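Local coordinates for 43.8 kDa insecticidal crystal protein (Bacillus thuringiensis, PDB 4JP0) that forms one component of a binary insecticidal toxin active on western corn rootworm, its partner protein also being needed for maximal toxicity, at residues P173-W178 against I204-Q209; Y208-R213 against L313-L318; N74-V79 against L120-D125; K68-N73 against Q89-K94. All blocks are in the same frame, centred on the assembly; numbering follows the deposited sequence.

From the N terminus, the ricin B-type lectin region comes first. Contact 4 opens at 68-73, contact 3 opens at once at 74-79, then contact 4 closes at 89-94 and contact 3 at 120-125, so the two loops cross. They also touch: hairpin 69-73/76-80 supplies one side of each, and Ile77 packs on Val72 and Trp91. Contact 1 follows in series, bringing 204-209 back beside 173-178. Contact 2 starts where it ends, sharing Tyr208 and Gln209, and closes a loop of about a hundred residues at 313-318. Both lie in the long sheet of the toxin region; the centres of contacts 2 and 3 are about 48 Å apart.

Contact 1 of 4, residues P173-W178 against I204-Q209; sequences PQLMGW and ILKKYQ
Gln174-Trp178 pairs antiparallel with Ile204-Gln209, the axes of the two short segments approaching to 4.6 Å at 141° between their directions. Gln174 and Gln209 exchange two backbone hydrogen bonds. Beyond them the register slips by one: Met176 N gives a firm bond to Lys207 O at 2.8 Å, Gly177 N adds a weak one to the same oxygen, and Lys207 N returns a bond to Gly177 O. This is a classic beta bulge on strand 174-182, an outermost strand of the long four-stranded antiparallel sheet in the toxin region. On one side of the sheet chi2 of Leu175 (66°) sets CD1 3.9 Å above the plane of the Tyr208 ring, toward the rim, as a CH-pi contact. Pro173 CB approaches Tyr208 CD2 at 4.1 Å. Farther along, Ile204 CG2 lies over the five-membered ring of Trp178, 3.3 Å from NE1. Lys206 NZ bonds Tyr208 OH at 3.2 Å within its own strand and forms a salt bridge with Glu327. Met176, pointing toward the partner strand at the bulge, crosses Gln209 at about a right angle, its CG 3.6 Å from Gln209 OE1; Gln209 NE2 bonds Thr316 OG1. On the face opposite Tyr208, Lys207 NZ bonds Leu279 O.

Contact 2 of 4, residues Y208-R213 against L313-L318; sequences YQYWQR and LTITSL
Tyr208, Tyr210 and Gln212 each exchange two backbone hydrogen bonds with a residue opposite, respectively Ser317, Ile315 and Leu313, giving six in regular antiparallel alternation. Ile315 N to Tyr210 O is the shortest at 2.7 Å. One side-chain bond joins the strands: Gln209 and Thr316 lie side by side pointing the same way, and Gln209 NE2 donates to Thr316 OG1 at 3.0 Å, nearly straight (167°) and in the plane of its amide. Strands 202-221 and 307-323 are the two inner strands of the four-stranded sheet in this Toxin_10 protein, with 174-182 and 327-346 outside them. Among the ring contacts, Tyr210 has CG between its backbone N and carbonyl carbon (chi1 50°), and Ile315 CB sits 3.6 Å above the ring, offset to the rim, in a CH-pi contact. Ile315 CG2 reaches Tyr210 OH at 3.5 Å. On the opposite side of the sheet Thr314 OG1 lies 3.2 Å above the Trp211 ring plane, closest to CH2; the indole NE1 bonds Lys156 O, and Tyr158 meets the ring edge-to-face. Gln212 CB also packs against Ile315 CG1 at 3.5 Å, while Ser317 OG turns to Glu319 and Gln334.

Contact 3 of 4, residues N74-V79 against L120-D125; sequences NDKINV and LIRLTD
At the type I' turn Asn74-Asp75, where both residues have positive phi and strand 69-73 passes into 76-80, Asp75 O accepts a hydrogen bond from Leu123 N at 2.9 Å, the donor tilted 27° from the carbonyl plane. The carboxylate of Asp75 carries a salt bridge from OD1 to Lys108. Next comes Lys76, which lies side by side with Arg122 and pointing the same way. Lys76 CG sits 3.5 Å above one face of the Arg122 guanidinium, toward its rim, and Leu120 CD1 covers the opposite face, so the flat group is held between two aliphatic pieces. The lysine then bends, chi4 (-75°) setting NZ where it bonds Asn74 O at 2.8 Å. NZ is 5.4 Å from Arg122 NE, close enough that the two like charges probably still repel, while Asn74 O may offset part of the lysine's charge. Arg122 NH1 donates to Ile121 O at 3.0 Å from above the carbonyl plane. A water accepts from Ile77 N at 2.9 Å and lies 2.8 Å from Ile121 O, to which it probably donates, bridging the two backbones. Ile77 itself crosses Leu123 at about a right angle, its CD1 3.8 Å from Leu123 CG; both side chains also touch Val72 and Trp91. The contact thus joins the turn end of hairpin 69-73/76-80 to strand 121-124 of hairpin 109-112/121-124. In the beta-trefoil, the fold of ricin B-type lectin domains, three two-stranded hairpins close one end of the barrel; this contact is consistent with two of them meeting there.

Contact 4 of 4, residues K68-N73 against Q89-K94; sequences KVWNVN and QKWQIK
Trp70 and Trp91 meet edge-to-face, their planes 84° apart and their six-membered rings 5.6 Å from centre to centre. The edge belongs to Trp70: its CE3 stands 3.9 Å above the Trp91 face, offset toward the rim near CZ2. Trp70 CB lies close to Trp91 NE1, and a further edge-to-face partner of Trp70 is Trp47. Val72 crosses Trp91 obliquely, its CG2 3.5 Å from CH2, so Trp91 is contacted by side chains from two residues of strand 69-73. A water at the edge of the Trp91 ring, in its plane, ties the backbones together. It donates to Trp70 O and to Gln89 O, the latter at 2.7 Å, and accepts a weak bond from Trp91 NE1. Gln89 stretches out beyond CG (chi2 173°) to bring its amide to Asn71. Its NE2 donates to Asn71 OD1 at 3.1 Å, the acceptor close to the plane of the Gln89 amide, although the two amide planes are 73° apart. Gln89 also bonds Ser83 N through OE1 and Thr81 O through NE2, while Asn71 ND2 goes to Asn78 OD1; the buried amides are therefore satisfied at both ends. Val69 crosses Gln89 at about a right angle, with CG2 3.6 Å from the amide carbon CD. Gln89, Lys90 and Trp91 form the Gln-X-Trp signature of ricin B-type lectin repeats, in which the glutamine is held by buried polar bonds and the tryptophan enters the hydrophobic core of the beta-trefoil.

Contact 1 of 4, residues P173-W178 against I204-Q209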
# COMPACT_ATOMS: atom_id res chain seq x y z
N PRO A 173 -4.11 -5.90 -17.52
CA PRO A 173 -3.94 -5.70 -16.08
C PRO A 173 -5.03 -6.41 -15.27
O PRO A 173 -6.21 -6.27 -15.55
CB PRO A 173 -4.04 -4.19 -15.93
CG PRO A 173 -3.61 -3.69 -17.27
CD PRO A 173 -4.18 -4.63 -18.26
N GLN A 174 -4.63 -7.20 -14.28
CA GLN A 174 -5.58 -7.84 -13.36
C GLN A 174 -5.40 -7.25 -11.97
O GLN A 174 -4.28 -7.10 -11.50
CB GLN A 174 -5.30 -9.33 -13.26
CG GLN A 174 -5.52 -10.07 -14.55
CD GLN A 174 -5.08 -11.53 -14.46
OE1 GLN A 174 -4.09 -11.92 -15.09
NE2 GLN A 174 -5.80 -12.33 -13.69
N LEU A 175 -6.50 -6.86 -11.32
CA LEU A 175 -6.41 -6.28 -9.99
C LEU A 175 -6.17 -7.39 -8.99
O LEU A 175 -7.07 -8.19 -8.76
CB LEU A 175 -7.72 -5.59 -9.64
CG LEU A 175 -7.74 -4.94 -8.25
CD1 LEU A 175 -6.76 -3.77 -8.17
CD2 LEU A 175 -9.18 -4.50 -7.96
N MET A 176 -4.99 -7.39 -8.35
CA MET A 176 -4.59 -8.45 -7.46
C MET A 176 -4.67 -8.04 -6.02
O MET A 176 -4.55 -8.89 -5.14
CB MET A 176 -3.15 -8.90 -7.77
CG MET A 176 -2.93 -9.30 -9.22
SD MET A 176 -3.88 -10.79 -9.65
CE MET A 176 -2.79 -12.02 -8.83
N GLY A 177 -4.84 -6.74 -5.75
CA GLY A 177 -4.92 -6.25 -4.37
C GLY A 177 -5.49 -4.83 -4.34
O GLY A 177 -5.28 -4.08 -5.30
N TRP A 178 -6.17 -4.47 -3.26
CA TRP A 178 -6.84 -3.19 -3.15
C TRP A 178 -6.97 -2.91 -1.67
O TRP A 178 -7.32 -3.80 -0.89
CB TRP A 178 -8.23 -3.33 -3.80
CG TRP A 178 -9.16 -2.18 -3.93
CD1 TRP A 178 -9.47 -1.51 -5.08
CD2 TRP A 178 -10.03 -1.64 -2.91
NE1 TRP A 178 -10.44 -0.57 -4.84
CE2 TRP A 178 -10.80 -0.61 -3.51
CE3 TRP A 178 -10.21 -1.90 -1.54
CZ2 TRP A 178 -11.75 0.13 -2.82
CZ3 TRP A 178 -11.16 -1.16 -0.84
CH2 TRP A 178 -11.91 -0.16 -1.47
N ILE A 204 -7.49 5.10 -2.22
CA ILE A 204 -7.48 3.73 -2.70
C ILE A 204 -6.12 3.41 -3.31
O ILE A 204 -5.63 4.10 -4.21
CB ILE A 204 -8.57 3.55 -3.78
CG1 ILE A 204 -9.94 3.80 -3.19
CG2 ILE A 204 -8.57 2.10 -4.36
CD1 ILE A 204 -11.04 3.98 -4.28
N LEU A 205 -5.49 2.38 -2.78
CA LEU A 205 -4.20 1.90 -3.30
C LEU A 205 -4.46 0.51 -3.95
O LEU A 205 -4.93 -0.44 -3.30
CB LEU A 205 -3.17 1.86 -2.16
CG LEU A 205 -1.78 1.30 -2.46
CD1 LEU A 205 -1.13 1.98 -3.67
CD2 LEU A 205 -0.88 1.39 -1.21
N LYS A 206 -4.17 0.42 -5.24
CA LYS A 206 -4.42 -0.78 -6.01
C LYS A 206 -3.12 -1.37 -6.44
O LYS A 206 -2.13 -0.63 -6.66
CB LYS A 206 -5.14 -0.40 -7.30
CG LYS A 206 -6.39 0.40 -7.14
CD LYS A 206 -7.13 0.44 -8.47
CE LYS A 206 -8.30 1.40 -8.43
NZ LYS A 206 -9.10 1.38 -9.67
N LYS A 207 -3.13 -2.69 -6.58
CA LYS A 207 -2.00 -3.43 -7.17
C LYS A 207 -2.48 -4.27 -8.35
O LYS A 207 -3.27 -5.20 -8.16
CB LYS A 207 -1.30 -4.36 -6.16
CG LYS A 207 0.06 -4.81 -6.71
CD LYS A 207 0.78 -5.90 -5.85
CE LYS A 207 0.18 -7.30 -6.09
NZ LYS A 207 0.90 -8.36 -5.30
N TYR A 208 -2.02 -3.92 -9.55
CA TYR A 208 -2.32 -4.68 -10.75
C TYR A 208 -1.10 -5.46 -11.16
O TYR A 208 0.04 -5.01 -10.94
CB TYR A 208 -2.64 -3.75 -11.91
CG TYR A 208 -3.94 -2.98 -11.78
CD1 TYR A 208 -3.96 -1.65 -11.36
CD2 TYR A 208 -5.15 -3.57 -12.08
CE1 TYR A 208 -5.18 -0.95 -11.23
CE2 TYR A 208 -6.35 -2.86 -11.97
CZ TYR A 208 -6.35 -1.56 -11.55
OH TYR A 208 -7.57 -0.86 -11.45
N GLN A 209 -1.34 -6.63 -11.75
CA GLN A 209 -0.24 -7.38 -12.36
C GLN A 209 -0.70 -7.85 -13.74
O GLN A 209 -1.90 -7.93 -14.01
CB GLN A 209 0.21 -8.55 -11.49
CG GLN A 209 0.92 -8.11 -10.22
CD GLN A 209 1.31 -9.28 -9.34
OE1 GLN A 209 0.54 -10.22 -9.18
NE2 GLN A 209 2.52 -9.22 -8.76

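Contact 2 of 4, residues Y208-R213 against L313-L318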
# COMPACT_ATOMS: atom_id res chain seq x y z
N TYR A 208 -2.02 -3.92 -9.55
CA TYR A 208 -2.32 -4.68 -10.75
C TYR A 208 -1.10 -5.46 -11.16
O TYR A 208 0.04 -5.01 -10.94
CB TYR A 208 -2.64 -3.75 -11.91
CG TYR A 208 -3.94 -2.98 -11.78
CD1 TYR A 208 -3.96 -1.65 -11.36
CD2 TYR A 208 -5.15 -3.57 -12.08
CE1 TYR A 208 -5.18 -0.95 -11.23
CE2 TYR A 208 -6.35 -2.86 -11.97
CZ TYR A 208 -6.35 -1.56 -11.55
OH TYR A 208 -7.57 -0.86 -11.45
N GLN A 209 -1.34 -6.63 -11.75
CA GLN A 209 -0.24 -7.38 -12.36
C GLN A 209 -0.70 -7.85 -13.74
O GLN A 209 -1.90 -7.93 -14.01
CB GLN A 209 0.21 -8.55 -11.49
CG GLN A 209 0.92 -8.11 -10.22
CD GLN A 209 1.31 -9.28 -9.34
OE1 GLN A 209 0.54 -10.22 -9.18
NE2 GLN A 209 2.52 -9.22 -8.76
N TYR A 210 0.28 -8.09 -14.61
CA TYR A 210 0.06 -8.53 -15.97
C TYR A 210 1.42 -8.87 -16.57
O TYR A 210 2.46 -8.54 -15.99
CB TYR A 210 -0.62 -7.44 -16.81
CG TYR A 210 0.03 -6.07 -16.74
CD1 TYR A 210 0.91 -5.63 -17.73
CD2 TYR A 210 -0.27 -5.19 -15.70
CE1 TYR A 210 1.49 -4.34 -17.66
CE2 TYR A 210 0.28 -3.92 -15.65
CZ TYR A 210 1.14 -3.50 -16.61
OH TYR A 210 1.66 -2.23 -16.49
N TRP A 211 1.42 -9.55 -17.71
CA TRP A 211 2.64 -9.86 -18.41
C TRP A 211 2.90 -8.80 -19.49
O TRP A 211 1.94 -8.25 -20.04
CB TRP A 211 2.50 -11.23 -19.08
CG TRP A 211 2.43 -12.39 -18.11
CD1 TRP A 211 1.30 -13.05 -17.69
CD2 TRP A 211 3.54 -13.02 -17.46
NE1 TRP A 211 1.65 -14.07 -16.83
CE2 TRP A 211 3.01 -14.06 -16.66
CE3 TRP A 211 4.93 -12.85 -17.51
CZ2 TRP A 211 3.82 -14.90 -15.88
CZ3 TRP A 211 5.76 -13.70 -16.71
CH2 TRP A 211 5.19 -14.70 -15.93
N GLN A 212 4.18 -8.55 -19.80
CA GLN A 212 4.64 -7.63 -20.83
C GLN A 212 5.97 -8.12 -21.43
O GLN A 212 6.83 -8.59 -20.70
CB GLN A 212 4.86 -6.23 -20.22
CG GLN A 212 5.20 -5.15 -21.23
CD GLN A 212 5.29 -3.76 -20.57
OE1 GLN A 212 6.36 -3.13 -20.55
NE2 GLN A 212 4.17 -3.29 -20.01
N ARG A 213 6.12 -7.99 -22.74
CA ARG A 213 7.34 -8.35 -23.45
C ARG A 213 8.55 -7.69 -22.80
O ARG A 213 8.49 -6.54 -22.43
CB ARG A 213 7.19 -7.87 -24.91
CG ARG A 213 8.48 -7.72 -25.70
CD ARG A 213 8.27 -7.11 -27.10
NE ARG A 213 9.46 -6.38 -27.56
CZ ARG A 213 9.72 -6.10 -28.83
NH1 ARG A 213 8.89 -6.50 -29.79
NH2 ARG A 213 10.82 -5.42 -29.16
N LEU A 313 7.88 -10.70 -18.77
CA LEU A 313 8.03 -10.41 -17.34
C LEU A 313 6.68 -10.07 -16.76
O LEU A 313 5.83 -9.50 -17.45
CB LEU A 313 8.93 -9.19 -17.16
CG LEU A 313 10.39 -9.44 -17.54
CD1 LEU A 313 11.11 -8.14 -17.80
CD2 LEU A 313 11.03 -10.22 -16.36
N THR A 314 6.49 -10.40 -15.47
CA THR A 314 5.30 -9.99 -14.76
C THR A 314 5.55 -8.58 -14.33
O THR A 314 6.57 -8.30 -13.69
CB THR A 314 5.05 -10.86 -13.53
OG1 THR A 314 4.62 -12.15 -13.95
CG2 THR A 314 3.84 -10.33 -12.72
N ILE A 315 4.65 -7.69 -14.73
CA ILE A 315 4.71 -6.30 -14.32
C ILE A 315 3.82 -6.11 -13.12
O ILE A 315 2.75 -6.70 -13.05
CB ILE A 315 4.20 -5.38 -15.43
CG1 ILE A 315 4.94 -5.62 -16.75
CG2 ILE A 315 4.40 -3.90 -14.99
CD1 ILE A 315 6.44 -5.26 -16.69
N THR A 316 4.27 -5.31 -12.15
CA THR A 316 3.39 -4.94 -11.03
C THR A 316 3.18 -3.44 -11.07
O THR A 316 4.16 -2.67 -11.13
CB THR A 316 4.02 -5.35 -9.71
OG1 THR A 316 4.09 -6.77 -9.66
CG2 THR A 316 3.10 -4.99 -8.51
N SER A 317 1.93 -3.00 -11.03
CA SER A 317 1.64 -1.58 -11.06
C SER A 317 0.92 -1.18 -9.76
O SER A 317 -0.16 -1.64 -9.48
CB SER A 317 0.72 -1.25 -12.25
OG SER A 317 0.51 0.15 -12.34
N LEU A 318 1.57 -0.33 -8.97
CA LEU A 318 0.99 0.18 -7.73
C LEU A 318 0.42 1.55 -8.08
O LEU A 318 1.13 2.39 -8.63
CB LEU A 318 2.09 0.28 -6.70
CG LEU A 318 2.34 -1.06 -6.01
CD1 LEU A 318 3.49 -0.99 -4.97
CD2 LEU A 318 1.08 -1.49 -5.34

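Contact 3 of 4, residues N74-V79 against L120-D125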
# COMPACT_ATOMS: atom_id res chain seq x y z
N ASN A 74 5.65 14.67 27.32
CA ASN A 74 5.66 14.91 28.77
C ASN A 74 4.28 14.90 29.42
O ASN A 74 3.90 15.82 30.14
CB ASN A 74 6.39 16.24 29.03
CG ASN A 74 7.85 16.21 28.54
OD1 ASN A 74 8.58 15.26 28.83
ND2 ASN A 74 8.27 17.23 27.79
N ASP A 75 3.51 13.86 29.11
CA ASP A 75 2.19 13.62 29.69
C ASP A 75 1.12 14.57 29.28
O ASP A 75 0.01 14.50 29.80
CB ASP A 75 2.25 13.58 31.22
CG ASP A 75 3.24 12.55 31.73
OD1 ASP A 75 3.32 11.43 31.21
OD2 ASP A 75 4.04 12.94 32.74
N LYS A 76 1.44 15.48 28.36
CA LYS A 76 0.43 16.41 27.87
C LYS A 76 0.12 16.02 26.44
O LYS A 76 0.93 15.32 25.83
CB LYS A 76 0.96 17.84 27.95
CG LYS A 76 1.27 18.29 29.37
CD LYS A 76 2.18 19.50 29.45
CE LYS A 76 3.67 19.17 29.38
NZ LYS A 76 4.22 18.59 30.63
N ILE A 77 -1.02 16.46 25.91
CA ILE A 77 -1.36 16.11 24.55
C ILE A 77 -1.48 17.40 23.75
O ILE A 77 -2.12 18.36 24.21
CB ILE A 77 -2.76 15.42 24.45
CG1 ILE A 77 -2.87 14.20 25.38
CG2 ILE A 77 -2.99 15.04 23.01
CD1 ILE A 77 -1.73 13.24 25.24
N ASN A 78 -0.88 17.41 22.58
CA ASN A 78 -1.10 18.47 21.64
C ASN A 78 -1.33 17.82 20.28
O ASN A 78 -1.43 16.59 20.20
CB ASN A 78 0.09 19.47 21.62
CG ASN A 78 1.31 18.89 20.97
OD1 ASN A 78 1.34 17.71 20.64
ND2 ASN A 78 2.33 19.73 20.74
N VAL A 79 -1.54 18.62 19.23
CA VAL A 79 -1.61 18.02 17.91
C VAL A 79 -0.34 18.35 17.17
O VAL A 79 0.14 19.51 17.21
CB VAL A 79 -2.87 18.42 17.09
CG1 VAL A 79 -4.12 17.73 17.63
CG2 VAL A 79 -3.06 20.01 17.03
N LEU A 120 -8.13 20.59 32.31
CA LEU A 120 -6.88 20.03 31.80
C LEU A 120 -7.03 18.55 31.43
O LEU A 120 -7.87 17.86 31.99
CB LEU A 120 -5.75 20.15 32.85
CG LEU A 120 -5.35 21.56 33.29
CD1 LEU A 120 -4.02 21.47 34.04
CD2 LEU A 120 -5.26 22.51 32.13
N ILE A 121 -6.25 18.08 30.45
CA ILE A 121 -6.24 16.64 30.15
C ILE A 121 -4.77 16.21 30.10
O ILE A 121 -3.92 16.91 29.58
CB ILE A 121 -7.06 16.30 28.88
CG1 ILE A 121 -7.08 14.78 28.58
CG2 ILE A 121 -6.48 16.98 27.67
CD1 ILE A 121 -8.07 14.52 27.39
N ARG A 122 -4.47 15.09 30.75
CA ARG A 122 -3.09 14.60 30.86
C ARG A 122 -3.07 13.09 30.70
O ARG A 122 -4.11 12.46 30.71
CB ARG A 122 -2.62 14.91 32.28
CG ARG A 122 -2.41 16.42 32.61
CD ARG A 122 -1.29 17.06 31.77
NE ARG A 122 -0.99 18.47 32.08
CZ ARG A 122 -1.51 19.51 31.46
NH1 ARG A 122 -2.39 19.33 30.48
NH2 ARG A 122 -1.11 20.74 31.78
N LEU A 123 -1.88 12.50 30.55
CA LEU A 123 -1.75 11.06 30.54
C LEU A 123 -1.24 10.73 31.92
O LEU A 123 -0.34 11.43 32.44
CB LEU A 123 -0.69 10.61 29.54
CG LEU A 123 -1.15 10.71 28.07
CD1 LEU A 123 0.01 10.31 27.23
CD2 LEU A 123 -2.30 9.72 27.86
N THR A 124 -1.84 9.73 32.55
CA THR A 124 -1.28 9.21 33.79
C THR A 124 -1.57 7.72 33.95
O THR A 124 -2.18 7.09 33.08
CB THR A 124 -1.69 10.01 35.01
OG1 THR A 124 -0.84 9.65 36.10
CG2 THR A 124 -3.09 9.62 35.44
N ASP A 125 -1.06 7.12 35.02
CA ASP A 125 -1.21 5.69 35.17
C ASP A 125 -2.66 5.29 35.41
O ASP A 125 -3.38 5.99 36.11
CB ASP A 125 -0.32 5.25 36.30
CG ASP A 125 1.02 5.92 36.23
OD1 ASP A 125 1.85 5.51 35.38
OD2 ASP A 125 1.33 6.90 36.94
O HOH W 1 -3.07 18.08 27.16

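Contact 4 of 4, residues K68-N73 against Q89-K94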
# COMPACT_ATOMS: atom_id res chain seq x y z
N LYS A 68 -3.36 17.80 11.91
CA LYS A 68 -2.36 17.21 12.79
C LYS A 68 -3.08 16.21 13.73
O LYS A 68 -4.31 16.18 13.82
CB LYS A 68 -1.65 18.29 13.57
CG LYS A 68 -0.67 19.15 12.71
CD LYS A 68 -0.11 20.26 13.56
CE LYS A 68 0.58 21.34 12.71
NZ LYS A 68 1.85 20.90 12.11
N VAL A 69 -2.31 15.38 14.42
CA VAL A 69 -2.86 14.30 15.20
C VAL A 69 -2.45 14.36 16.66
O VAL A 69 -1.44 14.98 17.03
CB VAL A 69 -2.37 12.93 14.63
CG1 VAL A 69 -2.69 12.84 13.10
CG2 VAL A 69 -0.88 12.76 14.84
N TRP A 70 -3.20 13.68 17.51
CA TRP A 70 -2.86 13.71 18.93
C TRP A 70 -1.43 13.20 19.13
O TRP A 70 -1.03 12.15 18.58
CB TRP A 70 -3.85 12.91 19.78
CG TRP A 70 -5.19 13.55 20.01
CD1 TRP A 70 -5.80 14.56 19.29
CD2 TRP A 70 -6.10 13.18 21.03
NE1 TRP A 70 -7.05 14.82 19.82
CE2 TRP A 70 -7.25 13.99 20.89
CE3 TRP A 70 -6.06 12.24 22.05
CZ2 TRP A 70 -8.34 13.89 21.75
CZ3 TRP A 70 -7.16 12.14 22.90
CH2 TRP A 70 -8.27 12.95 22.73
N ASN A 71 -0.70 13.90 19.98
CA ASN A 71 0.70 13.66 20.13
C ASN A 71 1.06 13.90 21.58
O ASN A 71 0.68 14.90 22.15
CB ASN A 71 1.42 14.67 19.22
CG ASN A 71 2.93 14.60 19.32
OD1 ASN A 71 3.57 13.82 18.59
ND2 ASN A 71 3.53 15.48 20.15
N VAL A 72 1.74 12.93 22.18
CA VAL A 72 2.03 13.03 23.60
C VAL A 72 3.44 13.54 23.84
O VAL A 72 4.42 13.00 23.30
CB VAL A 72 1.90 11.65 24.27
CG1 VAL A 72 2.26 11.72 25.77
CG2 VAL A 72 0.49 11.11 24.05
N ASN A 73 3.54 14.58 24.66
CA ASN A 73 4.85 15.09 25.07
C ASN A 73 4.80 15.34 26.56
O ASN A 73 3.96 16.10 27.02
CB ASN A 73 5.13 16.41 24.41
CG ASN A 73 5.41 16.30 22.95
OD1 ASN A 73 4.82 17.04 22.13
ND2 ASN A 73 6.36 15.43 22.58
N GLN A 89 2.28 8.84 18.94
CA GLN A 89 1.02 9.27 18.35
C GLN A 89 0.05 8.09 18.23
O GLN A 89 -1.02 8.24 17.68
CB GLN A 89 1.27 9.89 16.99
CG GLN A 89 2.09 11.18 17.08
CD GLN A 89 2.47 11.71 15.72
OE1 GLN A 89 2.33 11.02 14.72
NE2 GLN A 89 2.97 12.92 15.68
N LYS A 90 0.45 6.92 18.73
CA LYS A 90 -0.43 5.72 18.61
C LYS A 90 -1.31 5.50 19.85
O LYS A 90 -0.85 5.63 20.99
CB LYS A 90 0.41 4.46 18.35
CG LYS A 90 1.27 4.53 17.07
CD LYS A 90 1.87 3.14 16.75
CE LYS A 90 2.99 2.83 17.71
NZ LYS A 90 3.71 1.48 17.46
N TRP A 91 -2.56 5.14 19.64
CA TRP A 91 -3.50 4.97 20.75
C TRP A 91 -4.21 3.63 20.69
O TRP A 91 -4.36 3.04 19.62
CB TRP A 91 -4.57 6.09 20.70
CG TRP A 91 -3.93 7.45 20.74
CD1 TRP A 91 -3.47 8.17 19.69
CD2 TRP A 91 -3.64 8.20 21.91
NE1 TRP A 91 -2.91 9.34 20.13
CE2 TRP A 91 -3.01 9.39 21.50
CE3 TRP A 91 -3.87 8.00 23.27
CZ2 TRP A 91 -2.60 10.38 22.40
CZ3 TRP A 91 -3.47 8.98 24.17
CH2 TRP A 91 -2.83 10.13 23.73
N GLN A 92 -4.65 3.17 21.87
CA GLN A 92 -5.55 2.04 22.01
C GLN A 92 -6.81 2.60 22.60
O GLN A 92 -6.73 3.49 23.44
CB GLN A 92 -4.98 0.97 22.95
CG GLN A 92 -3.87 0.16 22.34
CD GLN A 92 -3.29 -0.84 23.31
OE1 GLN A 92 -2.09 -0.82 23.57
NE2 GLN A 92 -4.15 -1.70 23.88
N ILE A 93 -7.98 2.14 22.14
CA ILE A 93 -9.25 2.59 22.73
C ILE A 93 -9.94 1.35 23.21
O ILE A 93 -10.30 0.48 22.43
CB ILE A 93 -10.05 3.34 21.67
CG1 ILE A 93 -9.25 4.54 21.19
CG2 ILE A 93 -11.36 3.83 22.22
CD1 ILE A 93 -9.99 5.35 20.12
N LYS A 94 -10.09 1.24 24.53
CA LYS A 94 -10.49 0.00 25.17
C LYS A 94 -11.86 0.15 25.79
O LYS A 94 -12.05 1.00 26.64
CB LYS A 94 -9.49 -0.29 26.30
CG LYS A 94 -8.00 -0.18 25.90
CD LYS A 94 -7.03 -0.74 27.01
CE LYS A 94 -7.06 0.12 28.30
NZ LYS A 94 -6.31 -0.50 29.48
O HOH W 2 -2.73 10.22 17.21